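Local coordinates for 2-keto-3-deoxygluconate kinase (Thermotoga maritima, PDB 2AFB), which probably phosphorylates 2-keto-3-deoxygluconate at the expense of ATP, as a sugar kinase of the pfkB family in the ribokinase clan, at residues T17-P28 and F39-V50. Sequence-based numbering, arbitrary orientation.
Sequences TFGEIMLRLSPP and FDVTYGGAEANV
M22, R24 and S26 each exchange a pair of backbone hydrogen bonds with G44, T42 and D40 respectively, the ladder of an antiparallel beta hairpin; M22 N to G44 O, 2.8 Å, is nearly straight at 170°. On one face of this hairpin, L23 CD1 touches Y43 CE2 at 3.6 Å and V41 CG1, while L25 CB sits over the F39 ring, a CH-pi contact 4.3 Å from the centroid. On the other, T42 CG2 lies over one face of the R24 guanidinium, toward its rim; R24 NH1 forms salt bridges with D286 and D328. A water joins R24 NE, S26 OG and D40 O.

Where the hairpin strand passes into helix 46-56, T17 OG1, lodged between its backbone N and carbonyl carbon (chi1 86°), donates to E47 O at 2.8 Å from above the carbonyl plane. A valine here would probably leave E47 O without this donor, weakening the link between strand 14-18 and the helix. E47 OE1 accepts from two waters that reach E20 and A48 N; S145 and T148 hold OE2. Polar contacts thus fix the helix start against strand 14-18 and the following loop, while L25 packs on L25 of the second subunit, consistent with the dimerising lid of ribokinase relatives.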
ATOM      1  N   THR A  17      -9.898  33.100   8.281  1.00 26.62           N
ATOM      2  CA  THR A  17     -11.076  32.334   7.911  1.00 25.71           C
ATOM      3  C   THR A  17     -11.534  31.535   9.123  1.00 26.48           C
ATOM      4  O   THR A  17     -10.762  31.289  10.070  1.00 26.62           O
ATOM      5  CB  THR A  17     -10.844  31.381   6.698  1.00 24.80           C
ATOM      6  OG1 THR A  17     -10.301  30.136   7.148  1.00 27.91           O
ATOM      7  CG2 THR A  17      -9.936  31.973   5.694  1.00 26.50           C
ATOM      8  N   PHE A  18     -12.799  31.149   9.089  1.00 26.76           N
ATOM      9  CA  PHE A  18     -13.449  30.534  10.235  1.00 27.69           C
ATOM     10  C   PHE A  18     -14.385  29.481   9.776  1.00 26.92           C
ATOM     11  O   PHE A  18     -15.208  29.718   8.916  1.00 29.46           O
ATOM     12  CB  PHE A  18     -14.297  31.557  10.961  1.00 26.33           C
ATOM     13  CG  PHE A  18     -15.146  30.991  12.085  1.00 30.07           C
ATOM     14  CD1 PHE A  18     -14.559  30.485  13.216  1.00 26.86           C
ATOM     15  CD2 PHE A  18     -16.537  31.032  12.023  1.00 36.64           C
ATOM     16  CE1 PHE A  18     -15.324  29.982  14.262  1.00 30.95           C
ATOM     17  CE2 PHE A  18     -17.330  30.535  13.084  1.00 36.65           C
ATOM     18  CZ  PHE A  18     -16.715  30.014  14.190  1.00 33.01           C
ATOM     19  N   GLY A  19     -14.303  28.342  10.419  1.00 26.27           N
ATOM     20  CA  GLY A  19     -15.275  27.302  10.212  1.00 29.78           C
ATOM     21  C   GLY A  19     -14.812  25.994  10.799  1.00 29.58           C
ATOM     22  O   GLY A  19     -14.108  25.993  11.803  1.00 27.11           O
ATOM     23  N   GLU A  20     -15.246  24.897  10.180  1.00 27.64           N
ATOM     24  CA  GLU A  20     -14.926  23.521  10.642  1.00 29.58           C
ATOM     25  C   GLU A  20     -13.967  22.794   9.743  1.00 28.98           C
ATOM     26  O   GLU A  20     -14.158  22.759   8.529  1.00 32.74           O
ATOM     27  CB  GLU A  20     -16.206  22.659  10.780  1.00 29.37           C
ATOM     28  CG  GLU A  20     -15.918  21.211  11.169  1.00 28.52           C
ATOM     29  CD  GLU A  20     -17.106  20.437  11.784  1.00 30.29           C
ATOM     30  OE1 GLU A  20     -18.260  20.656  11.377  1.00 30.07           O
ATOM     31  OE2 GLU A  20     -16.874  19.550  12.632  1.00 32.19           O
ATOM     32  N   ILE A  21     -12.970  22.183  10.355  1.00 26.03           N
ATOM     33  CA  ILE A  21     -12.118  21.246   9.678  1.00 26.54           C
ATOM     34  C   ILE A  21     -12.394  19.832  10.177  1.00 28.20           C
ATOM     35  O   ILE A  21     -12.591  19.590  11.375  1.00 27.67           O
ATOM     36  CB  ILE A  21     -10.637  21.658   9.783  1.00 24.57           C
ATOM     37  CG1 ILE A  21      -9.815  20.793   8.826  1.00 26.17           C
ATOM     38  CG2 ILE A  21     -10.142  21.601  11.230  1.00 26.67           C
ATOM     39  CD1 ILE A  21      -8.395  21.165   8.651  1.00 23.23           C
HETATM   40  N   MSE A  22     -12.497  18.911   9.230  1.00 26.83           N
HETATM   41  CA  MSE A  22     -12.879  17.561   9.523  1.00 30.92           C
HETATM   42  C   MSE A  22     -11.810  16.611   9.085  1.00 29.10           C
HETATM   43  O   MSE A  22     -11.080  16.884   8.131  1.00 27.85           O
HETATM   44  CB  MSE A  22     -14.145  17.175   8.781  1.00 26.82           C
HETATM   45  CG  MSE A  22     -15.293  17.923   9.228  1.00 35.41           C
HETATM   46 SE   MSE A  22     -16.852  17.568   8.144  1.00 44.96          SE
HETATM   47  CE  MSE A  22     -16.365  18.580   6.394  1.00 38.23           C
ATOM     48  N   LEU A  23     -11.773  15.473   9.767  1.00 26.22           N
ATOM     49  CA  LEU A  23     -11.061  14.303   9.251  1.00 24.69           C
ATOM     50  C   LEU A  23     -11.773  13.738   8.025  1.00 23.10           C
ATOM     51  O   LEU A  23     -12.961  13.433   8.116  1.00 22.55           O
ATOM     52  CB  LEU A  23     -11.022  13.222  10.314  1.00 22.96           C
ATOM     53  CG  LEU A  23     -10.495  11.835   9.830  1.00 20.05           C
ATOM     54  CD1 LEU A  23      -9.044  11.813   9.448  1.00 26.54           C
ATOM     55  CD2 LEU A  23     -10.744  10.800  10.923  1.00 28.95           C
ATOM     56  N   ARG A  24     -11.059  13.559   6.906  1.00 23.82           N
ATOM     57  CA  ARG A  24     -11.643  12.967   5.721  1.00 25.08           C
ATOM     58  C   ARG A  24     -11.091  11.550   5.476  1.00 23.06           C
ATOM     59  O   ARG A  24      -9.891  11.329   5.441  1.00 23.87           O
ATOM     60  CB  ARG A  24     -11.393  13.805   4.514  1.00 22.74           C
ATOM     61  CG  ARG A  24     -12.343  13.469   3.376  1.00 31.44           C
ATOM     62  CD  ARG A  24     -11.931  14.180   2.098  1.00 36.46           C
ATOM     63  NE  ARG A  24     -11.077  13.351   1.297  1.00 32.95           N
ATOM     64  CZ  ARG A  24     -10.648  13.613   0.067  1.00 38.21           C
ATOM     65  NH1 ARG A  24     -10.944  14.740  -0.573  1.00 32.30           N
ATOM     66  NH2 ARG A  24      -9.892  12.702  -0.531  1.00 31.35           N
ATOM     67  N   LEU A  25     -12.014  10.617   5.289  1.00 24.46           N
ATOM     68  CA  LEU A  25     -11.681   9.207   5.157  1.00 24.01           C
ATOM     69  C   LEU A  25     -12.199   8.764   3.813  1.00 26.85           C
ATOM     70  O   LEU A  25     -13.397   8.797   3.586  1.00 24.63           O
ATOM     71  CB  LEU A  25     -12.278   8.419   6.269  1.00 20.59           C
ATOM     72  CG  LEU A  25     -11.804   8.676   7.726  1.00 25.18           C
ATOM     73  CD1 LEU A  25     -12.604   7.788   8.612  1.00 25.82           C
ATOM     74  CD2 LEU A  25     -10.305   8.443   7.961  1.00 27.29           C
ATOM     75  N   SER A  26     -11.300   8.419   2.890  1.00 25.20           N
ATOM     76  CA  SER A  26     -11.723   8.010   1.546  1.00 25.21           C
ATOM     77  C   SER A  26     -11.092   6.697   1.150  1.00 24.82           C
ATOM     78  O   SER A  26      -9.902   6.522   1.397  1.00 23.90           O
ATOM     79  CB  SER A  26     -11.427   9.083   0.489  1.00 23.32           C
ATOM     80  OG  SER A  26     -10.078   9.507   0.613  1.00 30.31           O
ATOM     81  N   PRO A  27     -11.901   5.736   0.586  1.00 21.27           N
ATOM     82  CA  PRO A  27     -11.232   4.551   0.159  1.00 23.36           C
ATOM     83  C   PRO A  27     -10.314   4.866  -1.049  1.00 23.64           C
ATOM     84  O   PRO A  27     -10.590   5.799  -1.788  1.00 28.18           O
ATOM     85  CB  PRO A  27     -12.380   3.624  -0.250  1.00 24.18           C
ATOM     86  CG  PRO A  27     -13.668   4.193   0.359  1.00 20.66           C
ATOM     87  CD  PRO A  27     -13.373   5.656   0.374  1.00 26.03           C
ATOM     88  N   PRO A  28      -9.262   4.078  -1.238  1.00 24.84           N
ATOM     89  CA  PRO A  28      -8.402   4.231  -2.407  1.00 28.33           C
ATOM     90  C   PRO A  28      -8.991   3.639  -3.680  1.00 27.71           C
ATOM     91  O   PRO A  28      -9.831   2.704  -3.636  1.00 30.15           O
ATOM     92  CB  PRO A  28      -7.105   3.480  -2.006  1.00 29.00           C
ATOM     93  CG  PRO A  28      -7.607   2.373  -0.994  1.00 32.61           C
ATOM     94  CD  PRO A  28      -8.843   2.962  -0.340  1.00 25.45           C
ATOM     95  N   PHE A  39      -8.706   3.351   4.523  1.00 25.27           N
ATOM     96  CA  PHE A  39      -9.084   4.709   4.186  1.00 25.35           C
ATOM     97  C   PHE A  39      -7.812   5.557   4.126  1.00 27.13           C
ATOM     98  O   PHE A  39      -6.998   5.516   5.060  1.00 25.37           O
ATOM     99  CB  PHE A  39      -9.966   5.353   5.253  1.00 23.97           C
ATOM    100  CG  PHE A  39     -11.347   4.790   5.327  1.00 25.04           C
ATOM    101  CD1 PHE A  39     -12.163   4.790   4.210  1.00 24.73           C
ATOM    102  CD2 PHE A  39     -11.841   4.265   6.545  1.00 24.02           C
ATOM    103  CE1 PHE A  39     -13.456   4.242   4.252  1.00 28.36           C
ATOM    104  CE2 PHE A  39     -13.123   3.747   6.613  1.00 28.31           C
ATOM    105  CZ  PHE A  39     -13.944   3.722   5.447  1.00 29.06           C
ATOM    106  N   ASP A  40      -7.676   6.298   3.016  1.00 26.56           N
ATOM    107  CA  ASP A  40      -6.797   7.431   2.882  1.00 25.80           C
ATOM    108  C   ASP A  40      -7.296   8.496   3.825  1.00 25.87           C
ATOM    109  O   ASP A  40      -8.485   8.669   3.968  1.00 25.55           O
ATOM    110  CB  ASP A  40      -6.811   7.940   1.452  1.00 25.96           C
ATOM    111  CG  ASP A  40      -6.229   6.917   0.475  1.00 31.59           C
ATOM    112  OD1 ASP A  40      -5.283   6.232   0.892  1.00 31.16           O
ATOM    113  OD2 ASP A  40      -6.660   6.810  -0.686  1.00 37.60           O
ATOM    114  N   VAL A  41      -6.350   9.163   4.468  1.00 25.74           N
ATOM    115  CA  VAL A  41      -6.574  10.140   5.514  1.00 27.57           C
ATOM    116  C   VAL A  41      -6.101  11.494   5.029  1.00 27.64           C
ATOM    117  O   VAL A  41      -5.053  11.609   4.456  1.00 28.39           O
ATOM    118  CB  VAL A  41      -5.754   9.815   6.793  1.00 27.06           C
ATOM    119  CG1 VAL A  41      -5.715  10.996   7.751  1.00 30.97           C
ATOM    120  CG2 VAL A  41      -6.361   8.607   7.498  1.00 29.31           C
ATOM    121  N   THR A  42      -6.939  12.491   5.236  1.00 28.19           N
ATOM    122  CA  THR A  42      -6.575  13.885   5.105  1.00 26.74           C
ATOM    123  C   THR A  42      -7.498  14.739   5.953  1.00 26.49           C
ATOM    124  O   THR A  42      -8.387  14.229   6.648  1.00 24.96           O
ATOM    125  CB  THR A  42      -6.497  14.369   3.625  1.00 31.64           C
ATOM    126  OG1 THR A  42      -5.760  15.608   3.586  1.00 32.73           O
ATOM    127  CG2 THR A  42      -7.899  14.553   2.992  1.00 30.03           C
ATOM    128  N   TYR A  43      -7.268  16.045   5.970  1.00 29.77           N
ATOM    129  CA  TYR A  43      -8.063  16.922   6.807  1.00 26.89           C
ATOM    130  C   TYR A  43      -8.534  18.071   5.930  1.00 26.49           C
ATOM    131  O   TYR A  43      -7.744  18.637   5.189  1.00 30.63           O
ATOM    132  CB  TYR A  43      -7.253  17.389   8.046  1.00 24.55           C
ATOM    133  CG  TYR A  43      -6.884  16.226   8.941  1.00 22.33           C
ATOM    134  CD1 TYR A  43      -5.733  15.502   8.721  1.00 27.49           C
ATOM    135  CD2 TYR A  43      -7.708  15.839  10.002  1.00 22.79           C
ATOM    136  CE1 TYR A  43      -5.435  14.396   9.497  1.00 30.86           C
ATOM    137  CE2 TYR A  43      -7.411  14.773  10.780  1.00 29.89           C
ATOM    138  CZ  TYR A  43      -6.292  14.032  10.518  1.00 26.21           C
ATOM    139  OH  TYR A  43      -6.003  12.952  11.317  1.00 28.89           O
ATOM    140  N   GLY A  44      -9.811  18.423   5.995  1.00 26.99           N
ATOM    141  CA  GLY A  44     -10.250  19.633   5.293  1.00 30.13           C
ATOM    142  C   GLY A  44     -11.596  20.172   5.662  1.00 27.30           C
ATOM    143  O   GLY A  44     -12.259  19.631   6.523  1.00 29.33           O
ATOM    144  N   GLY A  45     -12.026  21.193   4.944  1.00 24.21           N
ATOM    145  CA  GLY A  45     -13.288  21.912   5.244  1.00 25.26           C
ATOM    146  C   GLY A  45     -13.252  23.208   4.454  1.00 27.81           C
ATOM    147  O   GLY A  45     -12.183  23.740   4.226  1.00 27.94           O
ATOM    148  N   ALA A  46     -14.416  23.737   4.078  1.00 30.08           N
ATOM    149  CA  ALA A  46     -14.535  24.868   3.117  1.00 30.35           C
ATOM    150  C   ALA A  46     -13.591  26.046   3.443  1.00 30.03           C
ATOM    151  O   ALA A  46     -12.707  26.408   2.639  1.00 28.08           O
ATOM    152  CB  ALA A  46     -15.994  25.357   3.068  1.00 33.78           C
ATOM    153  N   GLU A  47     -13.743  26.588   4.645  1.00 28.61           N
ATOM    154  CA  GLU A  47     -12.921  27.717   5.086  1.00 25.38           C
ATOM    155  C   GLU A  47     -11.483  27.338   5.423  1.00 22.96           C
ATOM    156  O   GLU A  47     -10.563  28.128   5.165  1.00 27.57           O
ATOM    157  CB  GLU A  47     -13.590  28.502   6.223  1.00 28.10           C
ATOM    158  CG  GLU A  47     -15.067  28.894   5.938  1.00 29.08           C
ATOM    159  CD  GLU A  47     -16.087  27.855   6.440  1.00 36.14           C
ATOM    160  OE1 GLU A  47     -15.709  26.678   6.751  1.00 31.38           O
ATOM    161  OE2 GLU A  47     -17.268  28.223   6.520  1.00 35.99           O
ATOM    162  N   ALA A  48     -11.241  26.104   5.858  1.00 26.07           N
ATOM    163  CA  ALA A  48      -9.860  25.646   6.032  1.00 23.73           C
ATOM    164  C   ALA A  48      -9.140  25.582   4.698  1.00 24.41           C
ATOM    165  O   ALA A  48      -7.984  25.952   4.606  1.00 25.17           O
ATOM    166  CB  ALA A  48      -9.743  24.303   6.782  1.00 23.28           C
ATOM    167  N   ASN A  49      -9.837  25.116   3.679  1.00 23.74           N
ATOM    168  CA  ASN A  49      -9.277  24.970   2.362  1.00 25.47           C
ATOM    169  C   ASN A  49      -8.887  26.352   1.769  1.00 24.55           C
ATOM    170  O   ASN A  49      -7.847  26.507   1.102  1.00 28.79           O
ATOM    171  CB  ASN A  49     -10.260  24.265   1.442  1.00 22.42           C
ATOM    172  CG  ASN A  49     -10.678  22.848   1.913  1.00 30.44           C
ATOM    173  OD1 ASN A  49     -10.043  22.217   2.757  1.00 27.27           O
ATOM    174  ND2 ASN A  49     -11.768  22.353   1.323  1.00 24.39           N
ATOM    175  N   VAL A  50      -9.684  27.354   2.071  1.00 24.27           N
ATOM    176  CA  VAL A  50      -9.408  28.739   1.648  1.00 24.62           C
ATOM    177  C   VAL A  50      -8.142  29.247   2.317  1.00 20.21           C
ATOM    178  O   VAL A  50      -7.256  29.827   1.670  1.00 24.47           O
ATOM    179  CB  VAL A  50     -10.616  29.664   1.947  1.00 24.74           C
ATOM    180  CG1 VAL A  50     -10.279  31.130   1.620  1.00 25.38           C
ATOM    181  CG2 VAL A  50     -11.808  29.205   1.167  1.00 23.28           C
TER
HETATM  182  O   HOH W   1     -17.344  25.129   8.131  1.00 19.94           O
HETATM  183  O   HOH W   2     -13.418  25.101   7.325  1.00 24.16           O
HETATM  184  O   HOH W   3      -9.271  11.172   2.507  1.00 17.03           O
HETATM  185  O   HOH W   4      -8.851   8.249  -1.434  1.00 25.68           O